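Local coordinates for D-glyceraldehyde dehydrogenase (NADP(+)) (Thermoplasma acidophilum, PDB 5J77), which oxidises D-glyceraldehyde to (R)-glycerate with NADP(+) in the non-phosphorylated Entner-Doudoroff pathway, working as a homotetramer of the aldehyde dehydrogenase family, at residues Ala277-Ile282 with Pro320-Gly325; Phe378-Phe383 with Asn405-Ala410; Leu401-Lys406 with Ile428-Leu433. The protein carries 2 engineered substitutions. All coordinates share one frame; numbering follows the deposited sequence. Where two conformers were deposited one is given.

Interaction 1. Residues Ala277-Ile282 with Pro320-Gly325; sequences AGQSCI and PLINKG
Gln279 reaches across to the turn before helix 324-339 and holds it through its amide, directly by OE1 and through a water by NE2. The direct bond comes from Ile322: its backbone N lies 3.2 Å from Gln279 OE1, in the carbonyl plane and on a lone pair, with an N-H...O angle of 148°. Beyond CG the glutamine chain runs fully extended (chi2 177°), which carries the amide that far. On its other end NE2 bonds the carbonyl of Asn276 and a water 3.1 Å away, which in turn donates a hydrogen bond to Pro320 O at 2.8 Å.

Van der Waals contact is thinner: Leu321 CD2 touches Gln279 OE1 at 3.5 Å, the two side chains slanting past each other, and its apolar partner across the contact is Ala277 CB at 4.4 Å.

With an alanine here, Ile322 N would probably lose its protein acceptor and the water one of its anchors, opening a gap beside Leu321. Gln279 O meanwhile accepts from Asn149 ND2, the probable transition-state stabiliser, and Cys281, probably the catalytic cysteine, follows two residues later. The polar grip on the amide therefore ties the loop carrying that cysteine to the 320-325 turn.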
loop_
_atom_site.group_PDB
_atom_site.type_symbol
_atom_site.label_atom_id
_atom_site.label_comp_id
_atom_site.label_asym_id
_atom_site.label_seq_id
_atom_site.Cartn_x
_atom_site.Cartn_y
_atom_site.Cartn_z
ATOM N N ALA A 277 -18.642 33.644 1.956
ATOM C CA ALA A 277 -18.242 34.894 2.617
ATOM C C ALA A 277 -17.001 34.813 3.458
ATOM O O ALA A 277 -16.892 35.472 4.478
ATOM C CB ALA A 277 -19.374 35.453 3.445
ATOM N N GLY A 278 -16.060 33.998 3.002
ATOM C CA GLY A 278 -14.805 33.810 3.709
ATOM C C GLY A 278 -14.893 32.850 4.902
ATOM O O GLY A 278 -13.924 32.726 5.624
ATOM N N GLN A 279 -16.042 32.176 5.077
ATOM C CA GLN A 279 -16.295 31.279 6.210
ATOM C C GLN A 279 -15.905 29.840 5.829
ATOM O O GLN A 279 -16.703 28.900 5.788
ATOM C CB GLN A 279 -17.745 31.400 6.630
ATOM C CG GLN A 279 -18.119 32.828 6.962
ATOM C CD GLN A 279 -19.556 32.997 7.316
ATOM O OE1 GLN A 279 -19.882 33.520 8.394
ATOM N NE2 GLN A 279 -20.425 32.600 6.409
ATOM N N SER A 280 -14.622 29.689 5.566
ATOM C CA SER A 280 -14.066 28.450 5.074
ATOM C C SER A 280 -12.759 28.208 5.779
ATOM O O SER A 280 -11.965 29.137 5.903
ATOM C CB SER A 280 -13.821 28.618 3.572
ATOM O OG SER A 280 -12.994 27.609 3.077
ATOM N N CYS A 281 -12.488 26.945 6.093
ATOM C CA CYS A 281 -11.219 26.533 6.702
ATOM C C CYS A 281 -10.020 26.691 5.708
ATOM O O CYS A 281 -8.858 26.575 6.109
ATOM C CB CYS A 281 -11.324 25.088 7.266
ATOM S SG CYS A 281 -12.924 24.564 8.009
ATOM N N ILE A 282 -10.308 26.934 4.416
ATOM C CA ILE A 282 -9.276 27.112 3.382
ATOM C C ILE A 282 -9.398 28.458 2.653
ATOM O O ILE A 282 -8.870 28.661 1.523
ATOM C CB ILE A 282 -9.322 25.976 2.365
ATOM C CG1 ILE A 282 -10.636 25.997 1.569
ATOM C CG2 ILE A 282 -9.139 24.646 3.098
ATOM C CD1 ILE A 282 -10.625 24.995 0.433
ATOM N N PRO A 320 -24.534 36.392 3.759
ATOM C CA PRO A 320 -24.222 36.976 5.061
ATOM C C PRO A 320 -23.369 36.076 5.963
ATOM O O PRO A 320 -23.159 34.887 5.701
ATOM C CB PRO A 320 -25.592 37.148 5.676
ATOM C CG PRO A 320 -26.364 35.930 5.141
ATOM C CD PRO A 320 -25.871 35.761 3.729
ATOM N N LEU A 321 -22.859 36.675 7.029
ATOM C CA LEU A 321 -22.188 35.915 8.103
ATOM C C LEU A 321 -23.263 35.179 8.909
ATOM O O LEU A 321 -24.439 35.545 8.887
ATOM C CB LEU A 321 -21.397 36.871 8.984
ATOM C CG LEU A 321 -20.344 37.736 8.271
ATOM C CD1 LEU A 321 -19.768 38.704 9.277
ATOM C CD2 LEU A 321 -19.264 36.908 7.596
ATOM N N ILE A 322 -22.862 34.077 9.542
ATOM C CA ILE A 322 -23.757 33.137 10.199
ATOM C C ILE A 322 -24.610 33.716 11.331
ATOM O O ILE A 322 -25.764 33.304 11.508
ATOM C CB ILE A 322 -22.961 31.862 10.697
ATOM C CG1 ILE A 322 -23.962 30.703 10.993
ATOM C CG2 ILE A 322 -22.084 32.214 11.873
ATOM C CD1 ILE A 322 -24.825 30.351 9.778
ATOM N N ASN A 323 -24.075 34.657 12.107
ATOM C CA ASN A 323 -24.800 35.148 13.283
ATOM C C ASN A 323 -24.318 36.484 13.741
ATOM O O ASN A 323 -23.366 36.992 13.165
ATOM C CB ASN A 323 -24.819 34.103 14.408
ATOM C CG ASN A 323 -23.446 33.743 14.913
ATOM O OD1 ASN A 323 -22.527 34.563 14.962
ATOM N ND2 ASN A 323 -23.318 32.519 15.337
ATOM N N LYS A 324 -24.990 37.078 14.721
ATOM C CA LYS A 324 -24.618 38.448 15.209
ATOM C C LYS A 324 -23.216 38.497 15.827
ATOM O O LYS A 324 -22.492 39.493 15.689
ATOM C CB LYS A 324 -25.684 39.067 16.170
ATOM N N GLY A 325 -22.798 37.405 16.441
ATOM C CA GLY A 325 -21.446 37.320 17.025
ATOM C C GLY A 325 -20.341 37.376 15.964
ATOM O O GLY A 325 -19.311 38.033 16.174
HETATM O O HOH W 1 -23.506 32.390 6.943
#

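Interaction 2. Residues Phe378-Phe383 with Asn405-Ala410; sequences FQEEIF and NKYGLA. Engineered in segment 405-410: Asn405 (natural residue Ser).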
loop_
_atom_site.group_PDB
_atom_site.type_symbol
_atom_site.label_atom_id
_atom_site.label_comp_id
_atom_site.label_asym_id
_atom_site.label_seq_id
_atom_site.Cartn_x
_atom_site.Cartn_y
_atom_site.Cartn_z
ATOM N N PHE A 378 -2.879 39.417 9.851
ATOM C CA PHE A 378 -2.000 38.376 9.290
ATOM C C PHE A 378 -1.796 37.126 10.175
ATOM O O PHE A 378 -1.633 36.047 9.657
ATOM C CB PHE A 378 -0.647 38.955 8.832
ATOM C CG PHE A 378 -0.596 39.256 7.357
ATOM C CD1 PHE A 378 -1.562 40.050 6.769
ATOM C CD2 PHE A 378 0.416 38.742 6.556
ATOM C CE1 PHE A 378 -1.491 40.359 5.413
ATOM C CE2 PHE A 378 0.466 39.012 5.205
ATOM C CZ PHE A 378 -0.477 39.831 4.626
ATOM N N GLN A 379 -1.872 37.271 11.497
ATOM C CA GLN A 379 -1.589 36.164 12.410
ATOM C C GLN A 379 -2.827 35.437 12.956
ATOM O O GLN A 379 -2.712 34.306 13.368
ATOM C CB GLN A 379 -0.735 36.710 13.551
ATOM C CG GLN A 379 0.611 37.238 13.067
ATOM C CD GLN A 379 1.575 36.146 12.560
ATOM O OE1 GLN A 379 1.591 35.008 13.069
ATOM N NE2 GLN A 379 2.375 36.486 11.524
ATOM N N GLU A 380 -4.003 36.066 12.971
ATOM C CA GLU A 380 -5.210 35.426 13.578
ATOM C C GLU A 380 -6.279 35.178 12.565
ATOM O O GLU A 380 -6.562 36.062 11.757
ATOM C CB GLU A 380 -5.811 36.300 14.682
ATOM C CG GLU A 380 -4.856 36.638 15.822
ATOM C CD GLU A 380 -4.356 35.395 16.538
ATOM O OE1 GLU A 380 -5.129 34.399 16.603
ATOM O OE2 GLU A 380 -3.182 35.377 16.996
ATOM N N GLU A 381 -6.892 33.997 12.625
ATOM C CA GLU A 381 -7.965 33.630 11.697
ATOM C C GLU A 381 -9.074 34.640 11.708
ATOM O O GLU A 381 -9.441 35.086 12.751
ATOM C CB GLU A 381 -8.548 32.264 12.003
ATOM C CG GLU A 381 -9.249 31.662 10.791
ATOM C CD GLU A 381 -9.622 30.182 10.991
ATOM O OE1 GLU A 381 -9.633 29.782 12.179
ATOM O OE2 GLU A 381 -9.851 29.427 9.978
ATOM N N ILE A 382 -9.588 34.987 10.535
ATOM C CA ILE A 382 -10.646 35.986 10.392
ATOM C C ILE A 382 -11.976 35.327 10.070
ATOM O O ILE A 382 -12.943 35.702 10.647
ATOM C CB ILE A 382 -10.287 37.023 9.312
ATOM C CG1 ILE A 382 -9.026 37.830 9.718
ATOM C CG2 ILE A 382 -11.456 37.952 9.014
ATOM C CD1 ILE A 382 -8.312 38.531 8.569
ATOM N N PHE A 383 -12.046 34.423 9.106
ATOM C CA PHE A 383 -13.280 33.656 8.831
ATOM C C PHE A 383 -14.430 34.582 8.389
ATOM O O PHE A 383 -15.557 34.495 8.872
ATOM C CB PHE A 383 -13.682 32.808 10.059
ATOM C CG PHE A 383 -14.035 31.399 9.749
ATOM C CD1 PHE A 383 -13.048 30.501 9.322
ATOM C CD2 PHE A 383 -15.362 30.928 9.913
ATOM C CE1 PHE A 383 -13.367 29.158 9.031
ATOM C CE2 PHE A 383 -15.693 29.577 9.642
ATOM C CZ PHE A 383 -14.695 28.691 9.200
ATOM N N ASN A 405 3.372 31.324 10.597
ATOM C CA ASN A 405 1.962 31.234 10.844
ATOM C C ASN A 405 1.662 30.128 11.835
ATOM O O ASN A 405 2.138 29.045 11.663
ATOM C CB ASN A 405 1.479 30.774 9.472
ATOM C CG ASN A 405 0.004 30.920 9.227
ATOM O OD1 ASN A 405 -0.805 30.803 10.103
ATOM N ND2 ASN A 405 -0.333 31.113 7.974
ATOM N N LYS A 406 0.879 30.364 12.868
ATOM C CA LYS A 406 0.554 29.236 13.745
ATOM C C LYS A 406 -0.435 28.194 13.114
ATOM O O LYS A 406 -0.603 27.127 13.662
ATOM C CB LYS A 406 0.067 29.740 15.089
ATOM C CG LYS A 406 -1.363 30.171 15.115
ATOM C CD LYS A 406 -1.709 30.831 16.433
ATOM C CE LYS A 406 -3.172 31.239 16.463
ATOM N NZ LYS A 406 -3.473 32.207 17.555
ATOM N N TYR A 407 -1.026 28.500 11.953
ATOM C CA TYR A 407 -1.902 27.609 11.224
ATOM C C TYR A 407 -1.161 26.972 10.087
ATOM O O TYR A 407 -0.062 27.418 9.685
ATOM C CB TYR A 407 -3.206 28.318 10.717
ATOM C CG TYR A 407 -3.976 28.921 11.856
ATOM C CD1 TYR A 407 -4.792 28.136 12.674
ATOM C CD2 TYR A 407 -3.834 30.253 12.186
ATOM C CE1 TYR A 407 -5.503 28.675 13.766
ATOM C CE2 TYR A 407 -4.533 30.803 13.269
ATOM C CZ TYR A 407 -5.354 29.997 14.059
ATOM O OH TYR A 407 -6.020 30.513 15.133
ATOM N N GLY A 408 -1.735 25.921 9.556
ATOM C CA GLY A 408 -1.106 25.231 8.479
ATOM C C GLY A 408 -1.954 24.393 7.587
ATOM O O GLY A 408 -1.522 23.381 7.145
ATOM N N LEU A 409 -3.154 24.848 7.297
ATOM C CA LEU A 409 -4.044 24.119 6.429
ATOM C C LEU A 409 -3.817 24.354 4.951
ATOM O O LEU A 409 -2.991 23.725 4.365
ATOM C CB LEU A 409 -5.515 24.333 6.800
ATOM C CG LEU A 409 -6.381 23.091 6.653
ATOM C CD1 LEU A 409 -7.774 23.221 7.220
ATOM C CD2 LEU A 409 -6.406 22.537 5.258
ATOM N N ALA A 410 -4.567 25.241 4.340
ATOM C CA ALA A 410 -4.418 25.463 2.918
ATOM C C ALA A 410 -3.488 26.606 2.563
ATOM O O ALA A 410 -3.105 27.364 3.393
ATOM C CB ALA A 410 -5.762 25.626 2.243
HETATM O O HOH W 2 -0.198 32.891 13.083
#
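Tyr407 and Lys406 meet the segment 378-383 side by side in the catalytic domain of the aldehyde dehydrogenase fold, where the end of helix 376-379 runs into Glu381-Phe383, a probable NADP(+)-binding stretch.

The closely packed side belongs to Tyr407. Its ring reaches toward the backbone at the helix end: Gln379 O sits at the ring edge, 3.9 Å from Tyr407 CE2, and Glu381 N approaches the same carbon obliquely. Lys406 CG lies over one face of the ring toward its rim, 3.7 Å above the plane. At the backbone of Tyr407, the engineered Asn405 (serine in the natural protein) forms an Asx turn: its OD1 accepts from Tyr407 N at 3.0 Å, with the donor standing 40° out of the carbonyl plane. Asn405 ND2 is held by Lys251 O, so both ends of this amide are engaged.

Toward solvent the contact becomes ionic. Lys406 leaves its backbone with CG between N and the carbonyl carbon (chi1 80°) and then stretches out straight, while Glu380 bends at chi2 to come back to it. Lys406 NZ bonds Glu380 OE1 at 2.9 Å, on the syn lone pair, and OE2 more weakly at 3.2 Å, making a forked salt bridge on the outer margin.

Gln379 NE2 bonds Gln373 O. Near Asn405 a water links the two segments, accepting from Lys406 N at 2.8 Å and donating to both Gln379 O, at 2.9 Å, and Gln379 OE1, at 2.8 Å.

Interaction 3. Residues Leu401-Lys406 with Ile428-Leu433; sequences LANDNK and IRFGEL. Engineered in segment 401-406: Asn405 (natural residue Ser).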
loop_
_atom_site.group_PDB
_atom_site.type_symbol
_atom_site.label_atom_id
_atom_site.label_comp_id
_atom_site.label_asym_id
_atom_site.label_seq_id
_atom_site.Cartn_x
_atom_site.Cartn_y
_atom_site.Cartn_z
ATOM N N LEU A 401 7.591 33.817 4.899
ATOM C CA LEU A 401 6.388 34.569 5.324
ATOM C C LEU A 401 5.174 33.626 5.432
ATOM O O LEU A 401 4.433 33.658 6.415
ATOM C CB LEU A 401 6.122 35.694 4.347
ATOM C CG LEU A 401 7.232 36.731 4.352
ATOM C CD1 LEU A 401 7.060 37.561 3.087
ATOM C CD2 LEU A 401 7.121 37.618 5.580
ATOM N N ALA A 402 5.001 32.762 4.457
ATOM C CA ALA A 402 3.922 31.809 4.493
ATOM C C ALA A 402 3.984 30.894 5.723
ATOM O O ALA A 402 3.008 30.750 6.411
ATOM C CB ALA A 402 3.875 31.019 3.217
ATOM N N ASN A 403 5.142 30.312 6.018
ATOM C CA ASN A 403 5.294 29.424 7.175
ATOM C C ASN A 403 5.318 30.091 8.517
ATOM O O ASN A 403 5.236 29.448 9.514
ATOM C CB ASN A 403 6.513 28.534 7.047
ATOM C CG ASN A 403 6.507 27.711 5.798
ATOM O OD1 ASN A 403 5.502 27.181 5.400
ATOM N ND2 ASN A 403 7.645 27.581 5.198
ATOM N N ASP A 404 5.436 31.400 8.527
ATOM C CA ASP A 404 5.451 32.148 9.756
ATOM C C ASP A 404 3.992 32.382 10.109
ATOM O O ASP A 404 3.467 33.462 9.961
ATOM C CB ASP A 404 6.174 33.454 9.533
ATOM C CG ASP A 404 5.951 34.395 10.610
ATOM O OD1 ASP A 404 6.007 33.971 11.752
ATOM O OD2 ASP A 404 5.677 35.554 10.316
ATOM N N ASN A 405 3.372 31.324 10.597
ATOM C CA ASN A 405 1.962 31.234 10.844
ATOM C C ASN A 405 1.662 30.128 11.835
ATOM O O ASN A 405 2.138 29.045 11.663
ATOM C CB ASN A 405 1.479 30.774 9.472
ATOM C CG ASN A 405 0.004 30.920 9.227
ATOM O OD1 ASN A 405 -0.805 30.803 10.103
ATOM N ND2 ASN A 405 -0.333 31.113 7.974
ATOM N N LYS A 406 0.879 30.364 12.868
ATOM C CA LYS A 406 0.554 29.236 13.745
ATOM C C LYS A 406 -0.435 28.194 13.114
ATOM O O LYS A 406 -0.603 27.127 13.662
ATOM C CB LYS A 406 0.067 29.740 15.089
ATOM C CG LYS A 406 -1.363 30.171 15.115
ATOM C CD LYS A 406 -1.709 30.831 16.433
ATOM C CE LYS A 406 -3.172 31.239 16.463
ATOM N NZ LYS A 406 -3.473 32.207 17.555
ATOM N N ILE A 428 6.680 24.724 1.325
ATOM C CA ILE A 428 5.450 25.285 1.885
ATOM C C ILE A 428 4.899 24.252 2.891
ATOM O O ILE A 428 4.374 23.251 2.510
ATOM C CB ILE A 428 4.439 25.628 0.770
ATOM C CG1 ILE A 428 5.003 26.712 -0.137
ATOM C CG2 ILE A 428 3.097 26.057 1.335
ATOM C CD1 ILE A 428 5.086 28.062 0.510
ATOM N N ARG A 429 5.066 24.512 4.168
ATOM C CA ARG A 429 4.647 23.597 5.201
ATOM C C ARG A 429 3.149 23.668 5.565
ATOM O O ARG A 429 2.779 23.972 6.674
ATOM C CB ARG A 429 5.528 23.751 6.439
ATOM C CG ARG A 429 6.999 23.494 6.187
ATOM C CD ARG A 429 7.362 22.030 6.173
ATOM N NE ARG A 429 7.392 21.531 7.529
ATOM C CZ ARG A 429 7.556 20.266 7.868
ATOM N NH1 ARG A 429 7.719 19.357 6.942
ATOM N NH2 ARG A 429 7.554 19.939 9.136
ATOM N N PHE A 430 2.332 23.350 4.583
ATOM C CA PHE A 430 0.897 23.364 4.698
ATOM C C PHE A 430 0.288 22.060 4.200
ATOM O O PHE A 430 0.778 21.455 3.267
ATOM C CB PHE A 430 0.310 24.560 3.915
ATOM C CG PHE A 430 0.475 25.869 4.616
ATOM C CD1 PHE A 430 1.701 26.483 4.675
ATOM C CD2 PHE A 430 -0.588 26.475 5.242
ATOM C CE1 PHE A 430 1.857 27.670 5.333
ATOM C CE2 PHE A 430 -0.427 27.659 5.912
ATOM C CZ PHE A 430 0.797 28.257 5.955
ATOM N N GLY A 431 -0.787 21.646 4.848
ATOM C CA GLY A 431 -1.476 20.415 4.450
ATOM C C GLY A 431 -1.945 20.425 2.995
ATOM O O GLY A 431 -1.969 19.378 2.344
ATOM N N GLU A 432 -2.398 21.578 2.498
ATOM C CA GLU A 432 -2.851 21.668 1.099
ATOM C C GLU A 432 -2.205 22.842 0.420
ATOM O O GLU A 432 -2.223 23.953 0.945
ATOM C CB GLU A 432 -4.354 21.770 1.008
ATOM C CG GLU A 432 -5.104 20.582 1.661
ATOM C CD GLU A 432 -6.624 20.756 1.660
ATOM O OE1 GLU A 432 -7.134 21.949 1.549
ATOM O OE2 GLU A 432 -7.272 19.687 1.774
ATOM N N LEU A 433 -1.664 22.590 -0.766
ATOM C CA LEU A 433 -1.079 23.635 -1.577
ATOM C C LEU A 433 -1.800 23.563 -2.871
ATOM O O LEU A 433 -1.644 22.568 -3.581
ATOM C CB LEU A 433 0.447 23.483 -1.777
ATOM C CG LEU A 433 1.084 24.409 -2.837
ATOM C CD1 LEU A 433 0.842 25.880 -2.547
ATOM C CD2 LEU A 433 2.564 24.226 -2.941
#
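Asn403 sets its CG anti to its own carbonyl carbon (chi1 -57°), and Phe430 does the same, turning amide and ring into the contact between the end of helix 395-403 and segment 428-433. There Asn403 OD1 accepts from Arg429 N at 3.0 Å, the donor tilted 29° from the carbonyl plane. Its ND2 bonds the carbonyl of Arg427, so one amide bonds two backbone groups, Arg429 N and Arg427 O, just where helix 418-427 ends.

The Phe430 ring meets the helix end by its rim. Ala402 O lies in the ring plane 3.4 Å from Phe430 CZ, and ND2 of the engineered Asn405 comes to the same carbon at 3.7 Å, its amide turned 70° from the ring. Beside them Ala402 CB packs on Ile428 CD1 at 4.2 Å, an apolar patch resting on Pro253 and Met255 of strand 252-256.

The Arg429 side chain bends away from Asn403, and its NH2 bonds Pro138 O of the second subunit. Beyond it, Glu432 and Leu433 pair in parallel with a strand of that subunit, so the contact joins the end of helix 395-403 to the edge strand where the sheet runs on into the second subunit, in keeping with the dimer-of-dimers architecture of this aldehyde dehydrogenase.

Interactions 1 and 3 are buried, whereas interaction 2 runs from a packed interior out to solvent. Interactions 2 and 3 are close neighbours, centres 9 Å apart, sharing Asn405 and Lys406; Gly408 and Leu409 carbonyls probably bond the backbone N atoms of Gly431 and Glu432. Interaction 1 lies further off but touches interaction 2 where Phe383 CE1 packs 3.4 Å from Ser280 O, beside the probable catalytic cysteine. Chemistry follows place: one glutamine amide and a water join loops near the active site in interaction 1, charge appears at the outer margin of interaction 2, and interaction 3 mixes an asparagine bond with apolar packing at the subunit interface.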